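Local atomic coordinates of nucleoprotein (Rift valley fever virus, PDB entry 3OV9), a protein that encapsidates the viral genomic RNA into the nucleocapsid, shielding it from nucleases and providing the template for transcription and replication. Residues G65-R70 against L92-P97; G135-Y140 against M235-A240. All coordinates share one frame; numbering follows the deposited sequence.

Interaction 1: residues G65-R70 against L92-P97; sequences GNKPRR and LKEGNP
With chi1 at -63° Glu94 sets CG anti to its own carbonyl carbon, beside Pro68 CD and Lys67 CA, and chi2 at 174° carries CD straight on. These contacts belong to one of two modelled Glu94 conformers and are provisional to that extent. Its CG lies 3.6 Å from Pro68 CD, the two side chains sliding past each other in opposite directions. The carboxylate rests against the aliphatic root of Lys67, which it crosses at about a right angle, with OE2 3.6 Å from Lys67 CB. The ammonium does not meet it: Lys67 NZ stays 5.8 Å from Glu94 OE1, and any attraction is long-range.

Lys67 is the N-cap residue of helix 68-71, and the acid sits by that helix start. One water links the two, donating a hydrogen bond to Glu94 OE2 (2.9 Å) and accepting one from the backbone N-H of Arg69, a setting that would favour a negative carboxylate. The guanidinium of Arg69 turns elsewhere, to a salt bridge with Glu84 of helix 77-90.

The contact joins the helix start to the loop between helices 77-90 and 104-110, in the all-helical fold of phlebovirus nucleoproteins. It lies at a probable RNA-binding surface: Lys67 is a binding residue by similarity, as is Ser105, whose backbone N bonds Asn66 OD1. A water lies 2.9 Å from Asn66 OD1 and 2.7 Å from Lys93 O, with more acceptors near than protons. On the amide's other branch, Asn66 ND2 approaches Gly95 O at 3.6 Å, and another water donates to Gly95 O and weakly accepts from ND2.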
loop_
_atom_site.group_PDB
_atom_site.type_symbol
_atom_site.label_atom_id
_atom_site.label_comp_id
_atom_site.label_asym_id
_atom_site.label_seq_id
_atom_site.Cartn_x
_atom_site.Cartn_y
_atom_site.Cartn_z
ATOM N N GLY A 65 -24.393 18.827 -9.932
ATOM C CA GLY A 65 -23.027 19.085 -9.487
ATOM C C GLY A 65 -22.229 20.007 -10.390
ATOM O O GLY A 65 -22.791 20.815 -11.133
ATOM N N ASN A 66 -20.907 19.867 -10.328
ATOM C CA ASN A 66 -19.989 20.812 -10.958
ATOM C C ASN A 66 -19.166 20.207 -12.101
ATOM O O ASN A 66 -18.158 20.783 -12.522
ATOM C CB ASN A 66 -19.063 21.416 -9.890
ATOM C CG ASN A 66 -18.422 22.726 -10.330
ATOM O OD1 ASN A 66 -19.033 23.529 -11.035
ATOM N ND2 ASN A 66 -17.183 22.950 -9.902
ATOM N N LYS A 67 -19.603 19.055 -12.608
ATOM C CA LYS A 67 -18.902 18.379 -13.702
ATOM C C LYS A 67 -19.806 18.189 -14.928
ATOM O O LYS A 67 -20.410 17.126 -15.096
ATOM C CB LYS A 67 -18.323 17.036 -13.234
ATOM C CG LYS A 67 -17.271 17.154 -12.144
ATOM C CD LYS A 67 -16.641 15.804 -11.845
ATOM C CE LYS A 67 -15.467 15.928 -10.884
ATOM N NZ LYS A 67 -15.904 16.136 -9.475
ATOM N N PRO A 68 -19.894 19.221 -15.793
ATOM C CA PRO A 68 -20.822 19.217 -16.930
ATOM C C PRO A 68 -20.624 18.064 -17.922
ATOM O O PRO A 68 -21.607 17.550 -18.459
ATOM C CB PRO A 68 -20.547 20.561 -17.609
ATOM C CG PRO A 68 -20.000 21.418 -16.531
ATOM C CD PRO A 68 -19.165 20.500 -15.703
ATOM N N ARG A 69 -19.378 17.663 -18.161
ATOM C CA ARG A 69 -19.106 16.551 -19.076
ATOM C C ARG A 69 -19.532 15.209 -18.484
ATOM O O ARG A 69 -20.028 14.336 -19.208
ATOM C CB ARG A 69 -17.633 16.526 -19.501
ATOM C CG ARG A 69 -17.255 17.593 -20.528
ATOM C CD ARG A 69 -17.907 17.351 -21.890
ATOM N NE ARG A 69 -17.731 18.498 -22.780
ATOM C CZ ARG A 69 -18.347 18.656 -23.949
ATOM N NH1 ARG A 69 -19.195 17.740 -24.398
ATOM N NH2 ARG A 69 -18.112 19.741 -24.673
ATOM N N ARG A 70 -19.349 15.058 -17.172
ATOM C CA ARG A 70 -19.713 13.834 -16.456
ATOM C C ARG A 70 -21.230 13.647 -16.373
ATOM O O ARG A 70 -21.737 12.553 -16.628
ATOM C CB ARG A 70 -19.094 13.819 -15.049
ATOM C CG ARG A 70 -19.397 12.555 -14.241
ATOM C CD ARG A 70 -19.074 12.728 -12.764
ATOM N NE ARG A 70 -17.729 12.268 -12.422
ATOM C CZ ARG A 70 -17.189 12.350 -11.207
ATOM N NH1 ARG A 70 -17.870 12.887 -10.201
ATOM N NH2 ARG A 70 -15.959 11.901 -10.997
ATOM N N LEU A 92 -17.671 26.432 -20.232
ATOM C CA LEU A 92 -17.703 25.877 -18.880
ATOM C C LEU A 92 -16.601 24.859 -18.611
ATOM O O LEU A 92 -16.287 24.019 -19.461
ATOM C CB LEU A 92 -19.077 25.259 -18.582
ATOM C CG LEU A 92 -20.302 26.182 -18.569
ATOM C CD1 LEU A 92 -21.581 25.360 -18.464
ATOM C CD2 LEU A 92 -20.228 27.204 -17.439
ATOM N N LYS A 93 -16.017 24.956 -17.420
ATOM C CA LYS A 93 -14.986 24.030 -16.965
ATOM C C LYS A 93 -15.419 23.343 -15.669
ATOM O O LYS A 93 -16.467 23.675 -15.102
ATOM C CB LYS A 93 -13.655 24.767 -16.750
ATOM C CG LYS A 93 -13.119 25.525 -17.967
ATOM C CD LYS A 93 -12.647 24.583 -19.075
ATOM C CE LYS A 93 -11.941 25.339 -20.196
ATOM N NZ LYS A 93 -12.836 26.299 -20.905
ATOM N N GLU A 94 -14.611 22.381 -15.220
ATOM C CA GLU A 94 -14.843 21.673 -13.961
ATOM C C GLU A 94 -13.874 22.156 -12.884
ATOM O O GLU A 94 -12.864 22.795 -13.190
ATOM C CB GLU A 94 -14.691 20.162 -14.164
ATOM C CG GLU A 94 -15.708 19.563 -15.117
ATOM C CD GLU A 94 -15.466 18.096 -15.411
ATOM O OE1 GLU A 94 -14.487 17.533 -14.878
ATOM O OE2 GLU A 94 -16.256 17.507 -16.180
ATOM N N GLY A 95 -14.187 21.847 -11.625
ATOM C CA GLY A 95 -13.308 22.140 -10.491
ATOM C C GLY A 95 -13.011 23.606 -10.240
ATOM O O GLY A 95 -13.926 24.432 -10.194
ATOM N N ASN A 96 -11.724 23.913 -10.069
ATOM C CA ASN A 96 -11.270 25.274 -9.785
ATOM C C ASN A 96 -10.263 25.789 -10.824
ATOM O O ASN A 96 -9.044 25.686 -10.627
ATOM C CB ASN A 96 -10.682 25.354 -8.370
ATOM C CG ASN A 96 -10.167 26.741 -8.030
ATOM O OD1 ASN A 96 -10.940 27.645 -7.712
ATOM N ND2 ASN A 96 -8.851 26.912 -8.092
ATOM N N PRO A 97 -10.765 26.347 -11.944
ATOM C CA PRO A 97 -9.845 26.900 -12.935
ATOM C C PRO A 97 -9.460 28.349 -12.620
ATOM O O PRO A 97 -9.697 28.826 -11.505
ATOM C CB PRO A 97 -10.653 26.826 -14.230
ATOM C CG PRO A 97 -12.063 26.981 -13.791
ATOM C CD PRO A 97 -12.162 26.377 -12.420
HETATM O O HOH W 1 -18.887 23.439 -13.980
HETATM O O HOH W 2 -15.928 25.977 -9.316
HETATM O O HOH W 3 -15.682 19.509 -9.812
HETATM O O HOH W 4 -16.935 19.600 -18.033
#

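Interaction 2: residues G135-Y140 against M235-A240; sequences GLSPAY and MAAAQA
Van der Waals contact carries this pairing, and three small residues of helix 232-243 supply one side of it: Ala236, Ala237 and Ala240 turn their methyls toward the turn that follows helix 130-136. Ala237 CB lies 3.7 Å from Tyr140 CE1, reaching the CD1-CE1 side of the ring at an oblique angle. In Tyr140 a chi1 of -173° sends CG off anti to the backbone N, and chi2 of 85° sets the turn of the ring. Ala240 CB, one helical turn further on, is 3.9 Å from Ser137 CB and also packs on the backbone, 3.6 Å from Leu136 O.

The polar atoms come close without bonding across the gap. Ser137 OG is anti to its own N (chi1 -173°) and points in among the helix residues, 3.2 Å from Ala237 N. The angle is poor there, as it is toward Ala236 O, and the backbone oxygen of Ala236 is already engaged in the helix by Ala240 N at 3.0 Å. Ser137 OG lies against the methyls of Ala236 and Ala237, 3.7 Å from each CB.

As for hydrogen bonds, Tyr140 N bonds Asp134 OD1 of the preceding helix 130-136, and Tyr140 OH reaches Ala168 O of helix 159-180. Helix 159-180 also touches Ser137 through Leu171 and Ala237 through Ala168, completing a three-way junction. The result is an alanine-faced helix packed on an inter-helix turn and on helix 159-180, in a nucleoprotein built as an orthogonal bundle.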
loop_
_atom_site.group_PDB
_atom_site.type_symbol
_atom_site.label_atom_id
_atom_site.label_comp_id
_atom_site.label_asym_id
_atom_site.label_seq_id
_atom_site.Cartn_x
_atom_site.Cartn_y
_atom_site.Cartn_z
ATOM N N GLY A 135 -33.825 15.751 10.343
ATOM C CA GLY A 135 -33.548 14.708 11.329
ATOM C C GLY A 135 -32.404 15.082 12.250
ATOM O O GLY A 135 -32.310 14.586 13.376
ATOM N N LEU A 136 -31.535 15.965 11.763
ATOM C CA LEU A 136 -30.393 16.447 12.528
ATOM C C LEU A 136 -30.750 17.711 13.306
ATOM O O LEU A 136 -30.279 17.907 14.426
ATOM C CB LEU A 136 -29.203 16.701 11.601
ATOM C CG LEU A 136 -28.717 15.489 10.797
ATOM C CD1 LEU A 136 -27.973 15.935 9.553
ATOM C CD2 LEU A 136 -27.859 14.547 11.642
ATOM N N SER A 137 -31.579 18.561 12.702
ATOM C CA SER A 137 -32.098 19.756 13.363
ATOM C C SER A 137 -33.465 20.126 12.791
ATOM O O SER A 137 -33.586 20.370 11.588
ATOM C CB SER A 137 -31.124 20.931 13.232
ATOM O OG SER A 137 -31.561 22.032 14.010
ATOM N N PRO A 138 -34.498 20.176 13.654
ATOM C CA PRO A 138 -35.877 20.402 13.217
ATOM C C PRO A 138 -36.050 21.693 12.411
ATOM O O PRO A 138 -35.517 22.741 12.793
ATOM C CB PRO A 138 -36.662 20.471 14.536
ATOM C CG PRO A 138 -35.633 20.769 15.588
ATOM C CD PRO A 138 -34.399 20.078 15.122
ATOM N N ALA A 139 -36.781 21.593 11.299
ATOM C CA ALA A 139 -37.043 22.715 10.386
ATOM C C ALA A 139 -35.767 23.442 9.951
ATOM O O ALA A 139 -35.687 24.675 10.017
ATOM C CB ALA A 139 -38.054 23.695 10.999
ATOM N N TYR A 140 -34.775 22.673 9.507
ATOM C CA TYR A 140 -33.503 23.247 9.078
ATOM C C TYR A 140 -33.715 24.264 7.954
ATOM O O TYR A 140 -34.444 23.987 7.009
ATOM C CB TYR A 140 -32.506 22.163 8.641
ATOM C CG TYR A 140 -31.144 22.751 8.353
ATOM C CD1 TYR A 140 -30.229 22.961 9.381
ATOM C CD2 TYR A 140 -30.790 23.144 7.058
ATOM C CE1 TYR A 140 -28.987 23.531 9.132
ATOM C CE2 TYR A 140 -29.550 23.716 6.797
ATOM C CZ TYR A 140 -28.654 23.909 7.841
ATOM O OH TYR A 140 -27.425 24.471 7.595
ATOM N N MET A 235 -30.904 28.917 15.627
ATOM C CA MET A 235 -30.358 28.611 16.952
ATOM C C MET A 235 -30.333 27.106 17.208
ATOM O O MET A 235 -29.346 26.576 17.726
ATOM C CB MET A 235 -31.137 29.333 18.061
ATOM C CG MET A 235 -31.064 30.866 18.006
ATOM S SD MET A 235 -29.396 31.569 17.963
ATOM C CE MET A 235 -28.779 31.152 19.592
ATOM N N ALA A 236 -31.413 26.427 16.826
ATOM C CA ALA A 236 -31.501 24.971 16.935
ATOM C C ALA A 236 -30.394 24.271 16.143
ATOM O O ALA A 236 -29.763 23.334 16.639
ATOM C CB ALA A 236 -32.871 24.488 16.481
ATOM N N ALA A 237 -30.155 24.742 14.920
ATOM C CA ALA A 237 -29.124 24.164 14.058
ATOM C C ALA A 237 -27.709 24.443 14.562
ATOM O O ALA A 237 -26.821 23.603 14.414
ATOM C CB ALA A 237 -29.293 24.639 12.624
ATOM N N ALA A 238 -27.505 25.619 15.158
ATOM C CA ALA A 238 -26.216 25.973 15.754
ATOM C C ALA A 238 -25.878 25.038 16.912
ATOM O O ALA A 238 -24.743 24.565 17.027
ATOM C CB ALA A 238 -26.217 27.430 16.219
ATOM N N GLN A 239 -26.874 24.769 17.756
ATOM C CA GLN A 239 -26.735 23.836 18.871
ATOM C C GLN A 239 -26.480 22.414 18.364
ATOM O O GLN A 239 -25.652 21.692 18.921
ATOM C CB GLN A 239 -27.975 23.896 19.778
ATOM C CG GLN A 239 -28.065 22.811 20.867
ATOM C CD GLN A 239 -26.929 22.852 21.884
ATOM O OE1 GLN A 239 -26.523 21.816 22.413
ATOM N NE2 GLN A 239 -26.420 24.044 22.168
ATOM N N ALA A 240 -27.182 22.030 17.300
ATOM C CA ALA A 240 -26.986 20.723 16.672
ATOM C C ALA A 240 -25.558 20.534 16.151
ATOM O O ALA A 240 -25.001 19.440 16.254
ATOM C CB ALA A 240 -28.006 20.498 15.560
#

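The two contacts sit in different parts of the chain, their centres 32 Å apart and their nearest atoms about 18 Å apart, and they share no helix. Both are partly buried, but interaction 1 has more exposed residues and is the more polar: charged and amide groups meet through waters, beside residues that probably bind RNA and with 65-70 in the region essential for oligomerization. Interaction 2 is mainly apolar, methyls against a ring and a serine, away from the annotated sites. Each joins a loop or turn to a helix or its start. Interaction 1 links elements close in sequence, whereas interaction 2 brings the C-terminal helix back to a turn 95 residues earlier.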